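Local coordinates for aminotransferase (Bacillus subtilis, PDB 6L1O), which transfers amino groups with pyridoxal 5'-phosphate as cofactor and is encoded in the operon for making the dipeptide antibiotic bacilysin, at residues A98-G103 with L107-Q112; I9-R14 with G134-R139; T111-N116 with N262-H267; A78-Y83 with I91-E96. All coordinates share one frame; numbering follows the deposited sequence.

Contact 1: A98-G103 with L107-Q112. With PLP (pyridoxal-5'-phosphate), chain E.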
loop_
_atom_site.group_PDB
_atom_site.type_symbol
_atom_site.label_atom_id
_atom_site.label_comp_id
_atom_site.label_asym_id
_atom_site.label_seq_id
_atom_site.Cartn_x
_atom_site.Cartn_y
_atom_site.Cartn_z
ATOM N N ALA B 98 -0.379 13.808 -4.730
ATOM C CA ALA B 98 0.162 12.492 -4.563
ATOM C C ALA B 98 -0.977 11.487 -4.426
ATOM O O ALA B 98 -1.991 11.824 -3.845
ATOM C CB ALA B 98 1.064 12.411 -3.359
ATOM N N LEU B 99 -0.767 10.277 -4.965
ATOM C CA LEU B 99 -1.743 9.176 -4.915
ATOM C C LEU B 99 -1.445 8.184 -3.829
ATOM O O LEU B 99 -0.284 7.901 -3.516
ATOM C CB LEU B 99 -1.741 8.418 -6.261
ATOM C CG LEU B 99 -1.694 9.265 -7.517
ATOM C CD1 LEU B 99 -1.738 8.413 -8.766
ATOM C CD2 LEU B 99 -2.864 10.204 -7.503
ATOM N N PHE B 100 -2.500 7.588 -3.296
ATOM C CA PHE B 100 -2.402 6.613 -2.227
ATOM C C PHE B 100 -3.321 5.409 -2.511
ATOM O O PHE B 100 -4.349 5.570 -3.143
ATOM C CB PHE B 100 -2.911 7.235 -0.915
ATOM C CG PHE B 100 -2.058 8.330 -0.366
ATOM C CD1 PHE B 100 -0.723 8.109 -0.090
ATOM C CD2 PHE B 100 -2.581 9.574 -0.140
ATOM C CE1 PHE B 100 0.063 9.122 0.445
ATOM C CE2 PHE B 100 -1.799 10.598 0.367
ATOM C CZ PHE B 100 -0.471 10.347 0.687
ATOM N N GLY B 101 -2.972 4.250 -1.986
ATOM C CA GLY B 101 -3.854 3.090 -2.008
ATOM C C GLY B 101 -4.884 3.163 -0.885
ATOM O O GLY B 101 -4.878 2.313 0.023
ATOM N N GLY B 102 -5.710 4.209 -0.922
ATOM C CA GLY B 102 -6.770 4.446 0.073
ATOM C C GLY B 102 -6.338 5.416 1.162
ATOM O O GLY B 102 -5.154 5.603 1.428
ATOM N N GLY B 103 -7.308 6.079 1.761
ATOM C CA GLY B 103 -7.036 7.078 2.814
ATOM C C GLY B 103 -6.257 6.513 3.969
ATOM O O GLY B 103 -5.418 7.169 4.524
ATOM N N LEU B 107 -2.863 8.175 5.430
ATOM C CA LEU B 107 -2.618 8.605 6.807
ATOM C C LEU B 107 -1.339 8.018 7.364
ATOM O O LEU B 107 -0.614 8.683 8.136
ATOM C CB LEU B 107 -3.778 8.237 7.742
ATOM C CG LEU B 107 -5.137 8.884 7.493
ATOM C CD1 LEU B 107 -6.162 8.065 8.284
ATOM C CD2 LEU B 107 -5.109 10.307 7.942
ATOM N N TYR B 108 -1.021 6.791 7.009
ATOM C CA TYR B 108 0.224 6.172 7.475
ATOM C C TYR B 108 1.436 6.883 6.846
ATOM O O TYR B 108 2.376 7.253 7.546
ATOM C CB TYR B 108 0.261 4.682 7.164
ATOM C CG TYR B 108 1.607 4.071 7.379
ATOM C CD1 TYR B 108 2.032 3.748 8.671
ATOM C CD2 TYR B 108 2.462 3.776 6.306
ATOM C CE1 TYR B 108 3.266 3.201 8.908
ATOM C CE2 TYR B 108 3.739 3.203 6.542
ATOM C CZ TYR B 108 4.110 2.914 7.856
ATOM O OH TYR B 108 5.310 2.374 8.138
ATOM N N VAL B 109 1.393 7.055 5.538
ATOM C CA VAL B 109 2.523 7.704 4.791
ATOM C C VAL B 109 2.727 9.133 5.292
ATOM O O VAL B 109 3.849 9.560 5.529
ATOM C CB VAL B 109 2.279 7.650 3.285
ATOM C CG1 VAL B 109 3.320 8.466 2.498
ATOM C CG2 VAL B 109 2.225 6.212 2.806
ATOM N N LEU B 110 1.629 9.862 5.495
ATOM C CA LEU B 110 1.707 11.243 5.869
ATOM C C LEU B 110 2.320 11.386 7.236
ATOM O O LEU B 110 3.216 12.212 7.407
ATOM C CB LEU B 110 0.352 11.942 5.788
ATOM C CG LEU B 110 -0.157 12.297 4.382
ATOM C CD1 LEU B 110 -1.655 12.624 4.403
ATOM C CD2 LEU B 110 0.611 13.439 3.807
ATOM N N THR B 111 1.930 10.547 8.178
ATOM C CA THR B 111 2.556 10.570 9.511
ATOM C C THR B 111 3.996 10.137 9.552
ATOM O O THR B 111 4.793 10.689 10.317
ATOM C CB THR B 111 1.727 9.790 10.541
ATOM O OG1 THR B 111 1.574 8.421 10.125
ATOM C CG2 THR B 111 0.366 10.423 10.693
ATOM N N GLN B 112 4.367 9.144 8.751
ATOM C CA GLN B 112 5.759 8.765 8.633
ATOM C C GLN B 112 6.613 9.883 8.045
ATOM O O GLN B 112 7.796 10.058 8.433
ATOM C CB GLN B 112 5.930 7.470 7.809
ATOM C CG GLN B 112 5.380 6.226 8.507
ATOM C CD GLN B 112 6.340 5.739 9.597
ATOM O OE1 GLN B 112 7.561 5.720 9.385
ATOM N NE2 GLN B 112 5.809 5.322 10.715
HETATM N N1 PLP E . -11.211 9.256 7.123
HETATM C C2 PLP E . -12.350 9.031 7.804
HETATM C C2A PLP E . -12.693 9.815 9.037
HETATM C C3 PLP E . -13.222 7.943 7.425
HETATM O O3 PLP E . -14.346 7.625 8.076
HETATM C C4 PLP E . -12.858 7.240 6.247
HETATM C C4A PLP E . -13.568 5.917 6.105
HETATM C C5 PLP E . -11.616 7.550 5.553
HETATM C C6 PLP E . -10.849 8.604 6.026
HETATM C C5A PLP E . -11.218 6.890 4.266
HETATM O O4P PLP E . -10.950 5.558 4.324
HETATM P P PLP E . -10.277 4.814 3.033
HETATM O O1P PLP E . -9.072 4.138 3.583
HETATM O O2P PLP E . -10.018 5.791 1.906
HETATM O O3P PLP E . -11.331 3.835 2.596
#
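F100 reaches from the end of strand 97-100 to V109 and L110 on the helix that follows. From CB outward, the F100 side chain leaves the strand on the helix side, and with CG anti to the carbonyl carbon (chi1 -68°) the ring extends toward the helix. CE1 makes the closest approach, 3.9 Å from V109 CB and equally near V109 CG1. Farther out, CZ lies 4.2 Å from L110 CG, the two side chains crossing at about a right angle. The ring meets both residues obliquely.

Beyond F100 the chain passes through three glycines. G101 centres an inverse gamma turn, G102 takes the N-cap position, and G103 begins helix 103-114. G103 N donates to PLP O2P at 2.7 Å, while G103 O accepts L107 N at 2.9 Å with an N-H...O angle of 158°. L107 CG packs on that same G103 O at 3.4 Å. The phosphate thus sits at a helix N terminus, where the helix dipole probably favours its charge, a strand-turn-helix phosphate site consistent with the aminotransferase family. S236 and R247 also bind the cofactor.

Strand 97-100 is an outermost strand of the seven-stranded sheet, paired with strand 249-253. Helix 255-266 packs V261 and Q265 against F100, and L107 on the other helix touches Y131 and F172.

Contact 2: I9-R14 with G134-R139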
loop_
_atom_site.group_PDB
_atom_site.type_symbol
_atom_site.label_atom_id
_atom_site.label_comp_id
_atom_site.label_asym_id
_atom_site.label_seq_id
_atom_site.Cartn_x
_atom_site.Cartn_y
_atom_site.Cartn_z
ATOM N N ILE B 9 5.308 -3.548 15.933
ATOM C CA ILE B 9 4.223 -4.524 15.999
ATOM C C ILE B 9 3.699 -4.699 17.464
ATOM O O ILE B 9 2.487 -4.772 17.714
ATOM C CB ILE B 9 4.661 -5.895 15.443
ATOM C CG1 ILE B 9 5.058 -5.777 13.957
ATOM C CG2 ILE B 9 3.548 -6.909 15.564
ATOM C CD1 ILE B 9 4.013 -5.163 13.038
ATOM N N LYS B 10 4.613 -4.811 18.405
ATOM C CA LYS B 10 4.244 -5.047 19.799
ATOM C C LYS B 10 3.425 -3.883 20.388
ATOM O O LYS B 10 2.561 -4.097 21.251
ATOM C CB LYS B 10 5.488 -5.256 20.662
ATOM C CG LYS B 10 6.203 -6.558 20.452
ATOM C CD LYS B 10 7.380 -6.643 21.449
ATOM C CE LYS B 10 8.327 -7.774 21.102
ATOM N NZ LYS B 10 7.590 -9.034 20.750
ATOM N N THR B 11 3.725 -2.670 19.949
ATOM C CA THR B 11 3.058 -1.464 20.455
ATOM C C THR B 11 1.838 -1.062 19.630
ATOM O O THR B 11 1.244 -0.062 19.918
ATOM C CB THR B 11 4.009 -0.250 20.477
ATOM O OG1 THR B 11 4.424 0.082 19.155
ATOM C CG2 THR B 11 5.257 -0.505 21.329
ATOM N N LEU B 12 1.480 -1.804 18.570
ATOM C CA LEU B 12 0.337 -1.442 17.749
ATOM C C LEU B 12 -0.900 -1.258 18.637
ATOM O O LEU B 12 -1.145 -2.085 19.511
ATOM C CB LEU B 12 0.061 -2.522 16.689
ATOM C CG LEU B 12 0.984 -2.547 15.450
ATOM C CD1 LEU B 12 0.645 -3.730 14.550
ATOM C CD2 LEU B 12 0.926 -1.264 14.665
ATOM N N PRO B 13 -1.680 -0.182 18.417
ATOM C CA PRO B 13 -2.890 -0.004 19.208
ATOM C C PRO B 13 -3.936 -1.074 18.891
ATOM O O PRO B 13 -4.046 -1.545 17.739
ATOM C CB PRO B 13 -3.386 1.394 18.819
ATOM C CG PRO B 13 -2.721 1.707 17.490
ATOM C CD PRO B 13 -1.453 0.932 17.463
ATOM N N ARG B 14 -4.666 -1.473 19.929
ATOM C CA ARG B 14 -5.718 -2.448 19.795
ATOM C C ARG B 14 -6.842 -1.870 18.932
ATOM O O ARG B 14 -7.299 -0.732 19.175
ATOM C CB ARG B 14 -6.236 -2.810 21.215
ATOM N N GLY B 134 -1.007 5.528 12.736
ATOM C CA GLY B 134 0.107 6.225 12.151
ATOM C C GLY B 134 0.977 6.916 13.205
ATOM O O GLY B 134 2.181 6.879 13.157
ATOM N N ILE B 135 0.341 7.507 14.182
ATOM C CA ILE B 135 1.037 8.283 15.173
ATOM C C ILE B 135 1.871 7.346 16.052
ATOM O O ILE B 135 3.049 7.657 16.367
ATOM C CB ILE B 135 0.050 9.086 16.016
ATOM C CG1 ILE B 135 -0.547 10.197 15.152
ATOM C CG2 ILE B 135 0.754 9.686 17.246
ATOM C CD1 ILE B 135 -1.712 10.908 15.792
ATOM N N THR B 136 1.274 6.221 16.442
ATOM C CA THR B 136 1.948 5.265 17.306
ATOM C C THR B 136 3.104 4.598 16.541
ATOM O O THR B 136 4.176 4.433 17.070
ATOM C CB THR B 136 0.998 4.217 17.852
ATOM O OG1 THR B 136 -0.123 4.873 18.493
ATOM C CG2 THR B 136 1.686 3.346 18.872
ATOM N N MET B 137 2.874 4.244 15.291
ATOM C CA MET B 137 3.901 3.676 14.445
ATOM C C MET B 137 5.019 4.625 14.082
ATOM O O MET B 137 6.096 4.157 13.716
ATOM C CB MET B 137 3.294 3.114 13.158
ATOM C CG MET B 137 2.376 1.940 13.471
ATOM S SD MET B 137 1.281 1.592 12.060
ATOM C CE MET B 137 2.377 0.588 11.075
ATOM N N ALA B 138 4.778 5.922 14.179
ATOM C CA ALA B 138 5.817 6.932 14.071
ATOM C C ALA B 138 6.549 7.126 15.435
ATOM O O ALA B 138 7.470 7.932 15.516
ATOM C CB ALA B 138 5.238 8.266 13.622
ATOM N N ARG B 139 6.087 6.415 16.462
ATOM C CA ARG B 139 6.618 6.517 17.829
ATOM C C ARG B 139 6.427 7.911 18.421
ATOM O O ARG B 139 7.219 8.365 19.228
ATOM C CB ARG B 139 8.098 6.091 17.861
ATOM C CG ARG B 139 8.377 4.769 17.159
ATOM C CD ARG B 139 9.877 4.492 17.054
ATOM N NE ARG B 139 10.193 3.081 17.407
ATOM C CZ ARG B 139 10.372 2.083 16.531
ATOM N NH1 ARG B 139 10.312 2.312 15.217
ATOM N NH2 ARG B 139 10.630 0.854 16.964
#
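T136 O accepts R139 N at 2.8 Å, and through this bond the last turn of helix 130-137 closes while the T136 side chain meets T11 and P13. R139, the first residue past the helix to leave helical backbone angles, has a positive phi (63°), and its bond to T136 O is part of a Schellman motif that ends the helix.

T136 points its CB toward the 9-14 segment. CG2 lies anti to the backbone N, which brings the methyl to 3.6 Å from T11 O, while CB faces P13 CD at 4.1 Å. The hydroxyl serves its own helix instead, T136 OG1 bonding to L132 O. T11 does likewise, its OG1 bonding to D7 O one turn back, and so each threonine offers carbon or backbone to the other segment and keeps its polar tip at home.

Next to this, L12 and M137 make the purely apolar half of the contact. L12 CD2 comes within 3.7 Å of M137 CG and lies 3.9 Å from M137 SD, the two chains running at a slant to each other. M137 is extended as far as SD and then bends (chi3 83°). F264 of the second subunit packs on both L12 and M137, so this apolar patch is part of the dimer interface.

No hydrogen bond joins the two segments. The N-terminal helix 7-10 and the chain leaving it lie against the C-terminal end of helix 130-137, which also rests through I135 on A121 and V123 of strand 120-125.

Contact 3: T111-N116 with N262-H267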
loop_
_atom_site.group_PDB
_atom_site.type_symbol
_atom_site.label_atom_id
_atom_site.label_comp_id
_atom_site.label_asym_id
_atom_site.label_seq_id
_atom_site.Cartn_x
_atom_site.Cartn_y
_atom_site.Cartn_z
ATOM N N THR B 111 1.930 10.547 8.178
ATOM C CA THR B 111 2.556 10.570 9.511
ATOM C C THR B 111 3.996 10.137 9.552
ATOM O O THR B 111 4.793 10.689 10.317
ATOM C CB THR B 111 1.727 9.790 10.541
ATOM O OG1 THR B 111 1.574 8.421 10.125
ATOM C CG2 THR B 111 0.366 10.423 10.693
ATOM N N GLN B 112 4.367 9.144 8.751
ATOM C CA GLN B 112 5.759 8.765 8.633
ATOM C C GLN B 112 6.613 9.883 8.045
ATOM O O GLN B 112 7.796 10.058 8.433
ATOM C CB GLN B 112 5.930 7.470 7.809
ATOM C CG GLN B 112 5.380 6.226 8.507
ATOM C CD GLN B 112 6.340 5.739 9.597
ATOM O OE1 GLN B 112 7.561 5.720 9.385
ATOM N NE2 GLN B 112 5.809 5.322 10.715
ATOM N N CYS B 113 6.049 10.638 7.118
ATOM C CA CYS B 113 6.739 11.783 6.496
ATOM C C CYS B 113 6.869 13.032 7.366
ATOM O O CYS B 113 7.777 13.839 7.149
ATOM C CB CYS B 113 6.054 12.211 5.224
ATOM S SG CYS B 113 6.248 11.060 3.906
ATOM N N LEU B 114 5.966 13.196 8.323
ATOM C CA LEU B 114 5.861 14.466 9.030
ATOM C C LEU B 114 6.101 14.407 10.533
ATOM O O LEU B 114 6.131 15.452 11.157
ATOM C CB LEU B 114 4.498 15.106 8.721
ATOM C CG LEU B 114 4.198 15.369 7.231
ATOM C CD1 LEU B 114 2.816 15.937 7.008
ATOM C CD2 LEU B 114 5.186 16.382 6.641
ATOM N N LEU B 115 6.189 13.199 11.106
ATOM C CA LEU B 115 6.352 13.028 12.531
ATOM C C LEU B 115 7.620 12.259 12.859
ATOM O O LEU B 115 7.890 11.200 12.274
ATOM C CB LEU B 115 5.146 12.309 13.151
ATOM C CG LEU B 115 3.876 13.015 13.536
ATOM C CD1 LEU B 115 2.794 12.010 13.966
ATOM C CD2 LEU B 115 4.083 14.023 14.675
ATOM N N ASN B 116 8.391 12.793 13.802
ATOM C CA ASN B 116 9.562 12.077 14.364
ATOM C C ASN B 116 9.224 11.456 15.673
ATOM O O ASN B 116 8.312 11.904 16.353
ATOM C CB ASN B 116 10.733 13.055 14.605
ATOM C CG ASN B 116 11.360 13.522 13.338
ATOM O OD1 ASN B 116 11.608 12.712 12.439
ATOM N ND2 ASN B 116 11.679 14.823 13.250
ATOM N N ASN B 262 6.280 11.679 -1.922
ATOM C CA ASN B 262 6.795 11.081 -3.108
ATOM C C ASN B 262 8.118 10.385 -2.876
ATOM O O ASN B 262 8.347 9.305 -3.363
ATOM C CB ASN B 262 6.971 12.134 -4.197
ATOM C CG ASN B 262 5.680 12.497 -4.916
ATOM O OD1 ASN B 262 4.698 11.750 -4.939
ATOM N ND2 ASN B 262 5.724 13.622 -5.588
ATOM N N GLU B 263 8.979 10.986 -2.057
ATOM C CA GLU B 263 10.220 10.333 -1.703
ATOM C C GLU B 263 10.025 9.004 -0.973
ATOM O O GLU B 263 10.606 7.995 -1.343
ATOM C CB GLU B 263 11.105 11.321 -0.936
ATOM C CG GLU B 263 11.674 12.399 -1.921
ATOM C CD GLU B 263 12.299 13.626 -1.248
ATOM O OE1 GLU B 263 12.566 13.605 -0.044
ATOM O OE2 GLU B 263 12.516 14.648 -1.919
ATOM N N PHE B 264 9.188 9.006 0.051
ATOM C CA PHE B 264 8.821 7.809 0.778
ATOM C C PHE B 264 8.266 6.754 -0.126
ATOM O O PHE B 264 8.701 5.625 -0.187
ATOM C CB PHE B 264 7.766 8.149 1.860
ATOM C CG PHE B 264 7.458 7.001 2.778
ATOM C CD1 PHE B 264 8.029 6.896 4.035
ATOM C CD2 PHE B 264 6.514 6.052 2.407
ATOM C CE1 PHE B 264 7.733 5.797 4.874
ATOM C CE2 PHE B 264 6.219 4.995 3.233
ATOM C CZ PHE B 264 6.815 4.863 4.455
ATOM N N GLN B 265 7.254 7.136 -0.876
ATOM C CA GLN B 265 6.573 6.198 -1.744
ATOM C C GLN B 265 7.439 5.636 -2.873
ATOM O O GLN B 265 7.211 4.497 -3.314
ATOM C CB GLN B 265 5.253 6.879 -2.219
ATOM C CG GLN B 265 4.161 6.286 -1.458
ATOM C CD GLN B 265 2.752 6.802 -1.637
ATOM O OE1 GLN B 265 1.940 6.526 -0.758
ATOM N NE2 GLN B 265 2.465 7.593 -2.683
ATOM N N ASP B 266 8.487 6.368 -3.296
ATOM C CA ASP B 266 9.385 5.866 -4.299
ATOM C C ASP B 266 10.110 4.608 -3.799
ATOM O O ASP B 266 10.549 3.774 -4.614
ATOM C CB ASP B 266 10.438 6.949 -4.709
ATOM C CG ASP B 266 9.917 7.991 -5.660
ATOM O OD1 ASP B 266 8.817 7.849 -6.269
ATOM O OD2 ASP B 266 10.642 9.015 -5.808
ATOM N N HIS B 267 10.264 4.500 -2.482
ATOM C CA HIS B 267 10.928 3.332 -1.868
ATOM C C HIS B 267 10.032 2.141 -1.605
ATOM O O HIS B 267 10.537 1.065 -1.248
ATOM C CB HIS B 267 11.611 3.775 -0.563
ATOM C CG HIS B 267 12.829 4.631 -0.811
ATOM N ND1 HIS B 267 14.106 4.114 -0.850
ATOM C CD2 HIS B 267 12.949 5.943 -1.112
ATOM C CE1 HIS B 267 14.963 5.092 -1.107
ATOM N NE2 HIS B 267 14.280 6.206 -1.304
#
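C113 meets F264 through sulfur: SG stands 5.2 Å from the centroid of the F264 ring, on a line 48° off the ring normal. That is an oblique Cys sulfur-aromatic contact, and the atom of the residue closest to C113 SG is not in the ring but at its root, F264 CB, 3.9 Å away.

F264 has CG anti to the backbone N (chi1 -173°), which swings the ring out from helix 255-266 and past the sulfur toward Q112. There F264 CE1 comes to 3.8 Å from Q112 CB, so the phenyl side chain touches two consecutive residues of helix 103-114. The same side chain also packs on Y108 and V109 of that helix.

Q112 gives only its aliphatic root to the phenylalanine. Its CG lies 3.6 Å above one face of the Y108 ring, offset toward the rim, and the chain then bends at chi2 (-77°). The amide is thereby turned to M137, where NE2 makes a weak hydrogen bond to the backbone O. S6 of the second subunit bonds through OG to Q112 O, and M137 of that subunit packs on F264.

With no hydrogen bond or charge pair between the segments, their contact probably rests on dispersion, with at most a modest sulfur-ring contribution, while the glutamine's polar amide is directed to a partner elsewhere in the fold.

Contact 4: A78-Y83 with I91-E96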
loop_
_atom_site.group_PDB
_atom_site.type_symbol
_atom_site.label_atom_id
_atom_site.label_comp_id
_atom_site.label_asym_id
_atom_site.label_seq_id
_atom_site.Cartn_x
_atom_site.Cartn_y
_atom_site.Cartn_z
ATOM N N ALA B 78 -6.727 15.092 -13.743
ATOM C CA ALA B 78 -8.164 14.926 -13.379
ATOM C C ALA B 78 -8.417 15.433 -11.967
ATOM O O ALA B 78 -9.411 16.090 -11.699
ATOM C CB ALA B 78 -8.604 13.481 -13.517
ATOM N N ILE B 79 -7.465 15.181 -11.072
ATOM C CA ILE B 79 -7.550 15.664 -9.715
ATOM C C ILE B 79 -7.536 17.186 -9.689
ATOM O O ILE B 79 -8.401 17.823 -9.047
ATOM C CB ILE B 79 -6.425 15.066 -8.853
ATOM C CG1 ILE B 79 -6.714 13.564 -8.648
ATOM C CG2 ILE B 79 -6.287 15.791 -7.517
ATOM C CD1 ILE B 79 -5.570 12.770 -8.059
ATOM N N ALA B 80 -6.632 17.795 -10.445
ATOM C CA ALA B 80 -6.594 19.280 -10.451
ATOM C C ALA B 80 -7.912 19.852 -11.007
ATOM O O ALA B 80 -8.447 20.814 -10.453
ATOM C CB ALA B 80 -5.374 19.806 -11.195
ATOM N N ALA B 81 -8.417 19.264 -12.091
ATOM C CA ALA B 81 -9.652 19.716 -12.734
ATOM C C ALA B 81 -10.833 19.537 -11.754
ATOM O O ALA B 81 -11.675 20.395 -11.630
ATOM C CB ALA B 81 -9.905 18.957 -14.011
ATOM N N PHE B 82 -10.798 18.470 -10.986
ATOM C CA PHE B 82 -11.842 18.191 -10.016
ATOM C C PHE B 82 -11.864 19.229 -8.885
ATOM O O PHE B 82 -12.937 19.753 -8.515
ATOM C CB PHE B 82 -11.642 16.787 -9.446
ATOM C CG PHE B 82 -12.684 16.372 -8.462
ATOM C CD1 PHE B 82 -13.903 15.852 -8.903
ATOM C CD2 PHE B 82 -12.446 16.455 -7.092
ATOM C CE1 PHE B 82 -14.859 15.436 -8.000
ATOM C CE2 PHE B 82 -13.429 16.013 -6.163
ATOM C CZ PHE B 82 -14.614 15.508 -6.624
ATOM N N TYR B 83 -10.702 19.558 -8.350
ATOM C CA TYR B 83 -10.627 20.519 -7.268
ATOM C C TYR B 83 -11.044 21.932 -7.702
ATOM O O TYR B 83 -11.566 22.702 -6.914
ATOM C CB TYR B 83 -9.230 20.536 -6.609
ATOM C CG TYR B 83 -9.309 19.833 -5.279
ATOM C CD1 TYR B 83 -9.323 20.549 -4.100
ATOM C CD2 TYR B 83 -9.468 18.459 -5.208
ATOM C CE1 TYR B 83 -9.419 19.934 -2.885
ATOM C CE2 TYR B 83 -9.599 17.815 -3.961
ATOM C CZ TYR B 83 -9.572 18.568 -2.810
ATOM O OH TYR B 83 -9.685 17.921 -1.603
ATOM N N ILE B 91 -4.840 23.851 -8.160
ATOM C CA ILE B 91 -3.836 22.841 -7.784
ATOM C C ILE B 91 -2.884 22.613 -8.956
ATOM O O ILE B 91 -3.335 22.374 -10.064
ATOM C CB ILE B 91 -4.512 21.491 -7.420
ATOM C CG1 ILE B 91 -5.426 21.614 -6.187
ATOM C CG2 ILE B 91 -3.474 20.414 -7.211
ATOM C CD1 ILE B 91 -4.742 21.962 -4.893
ATOM N N ASN B 92 -1.578 22.682 -8.709
ATOM C CA ASN B 92 -0.589 22.273 -9.697
ATOM C C ASN B 92 -0.490 20.743 -9.779
ATOM O O ASN B 92 0.011 20.139 -8.870
ATOM C CB ASN B 92 0.805 22.834 -9.357
ATOM C CG ASN B 92 1.794 22.660 -10.505
ATOM O OD1 ASN B 92 1.672 21.734 -11.334
ATOM N ND2 ASN B 92 2.785 23.556 -10.572
ATOM N N PRO B 93 -0.953 20.125 -10.887
ATOM C CA PRO B 93 -0.967 18.662 -10.880
ATOM C C PRO B 93 0.407 18.020 -10.787
ATOM O O PRO B 93 0.530 16.878 -10.349
ATOM C CB PRO B 93 -1.660 18.297 -12.213
ATOM C CG PRO B 93 -1.593 19.530 -13.058
ATOM C CD PRO B 93 -1.593 20.673 -12.103
ATOM N N GLU B 94 1.438 18.750 -11.212
ATOM C CA GLU B 94 2.758 18.175 -11.318
ATOM C C GLU B 94 3.496 18.255 -9.990
ATOM O O GLU B 94 4.409 17.499 -9.780
ATOM C CB GLU B 94 3.544 18.825 -12.494
ATOM C CG GLU B 94 2.837 18.617 -13.836
ATOM C CD GLU B 94 3.675 18.942 -15.063
ATOM O OE1 GLU B 94 4.860 18.558 -15.117
ATOM O OE2 GLU B 94 3.145 19.576 -16.001
ATOM N N THR B 95 3.105 19.177 -9.106
ATOM C CA THR B 95 3.798 19.376 -7.866
ATOM C C THR B 95 2.956 19.187 -6.621
ATOM O O THR B 95 3.500 19.002 -5.569
ATOM C CB THR B 95 4.420 20.784 -7.734
ATOM O OG1 THR B 95 3.384 21.744 -7.714
ATOM C CG2 THR B 95 5.387 21.074 -8.913
ATOM N N GLU B 96 1.637 19.267 -6.732
ATOM C CA GLU B 96 0.822 19.354 -5.507
ATOM C C GLU B 96 -0.129 18.160 -5.301
ATOM O O GLU B 96 -1.040 18.246 -4.516
ATOM C CB GLU B 96 0.041 20.649 -5.512
ATOM C CG GLU B 96 0.937 21.868 -5.389
ATOM C CD GLU B 96 0.189 23.223 -5.433
ATOM O OE1 GLU B 96 -0.754 23.404 -6.250
ATOM O OE2 GLU B 96 0.593 24.131 -4.654
HETATM O O HOH W 1 -7.209 23.014 -9.763
#
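The connection from helix 73-87 to the edge strand 97-100 of the large sheet contains an Asx turn at N92, and just before and after that residue I91 and P93 fold back onto A80 and Y83 of the helix. A80 is the pivot. Its CB lies 3.5 Å from I91 O and 4.0 Å from P93 CD, consistent with a small side chain that lets the loop backbone come close. The nearest backbone approach of the contact is also here, between A80 and I91.

One turn on, Y83 CB packs against I91 CG1 at 4.0 Å. I91 holds CG1 beside its own backbone N (chi1 -63°), placing that branch against the root of the tyrosine. The Y83 ring then leads away from the loop into the protein, where OH is hydrogen-bonded to E233.

No direct hydrogen bond spans the segments, but a water does the work. It donates to A80 O, which it meets at 2.6 Å, and accepts from I91 N, bridging the loop backbone at I91 to the helix backbone at A80.

Past I91 the loop holds its own shape. N92 O accepts from both E96 N and T95 N, and N92 OD1 takes E94 N at 3.0 Å from a direction tilted 35° off the carbonyl plane. E96 OE1, which also forms a salt bridge with K228, receives N92 N on the anti side of its carboxylate in a nearly straight bond of 2.7 Å, with an N-H...O angle of 173°.

Overall arrangement
From the N terminus, residues 9-14 open a loop that contact 2 closes only at 134-139. Within it contact 4 comes first, folding the loop that leads to strand 97-100 back on helix 73-87. Contact 1 follows in series, joining that strand to helix 103-114, and I79 touches L99 between them. Contact 3 starts on the same helix, sharing T111 and Q112 with contact 1, and closes at 262-267, so its loop crosses that of contact 2. Contacts 1, 2 and 3 meet one another around helix 103-114 and all reach the second subunit; contact 4 lies about 32 Å from contact 2, centre to centre, and touches no other chain.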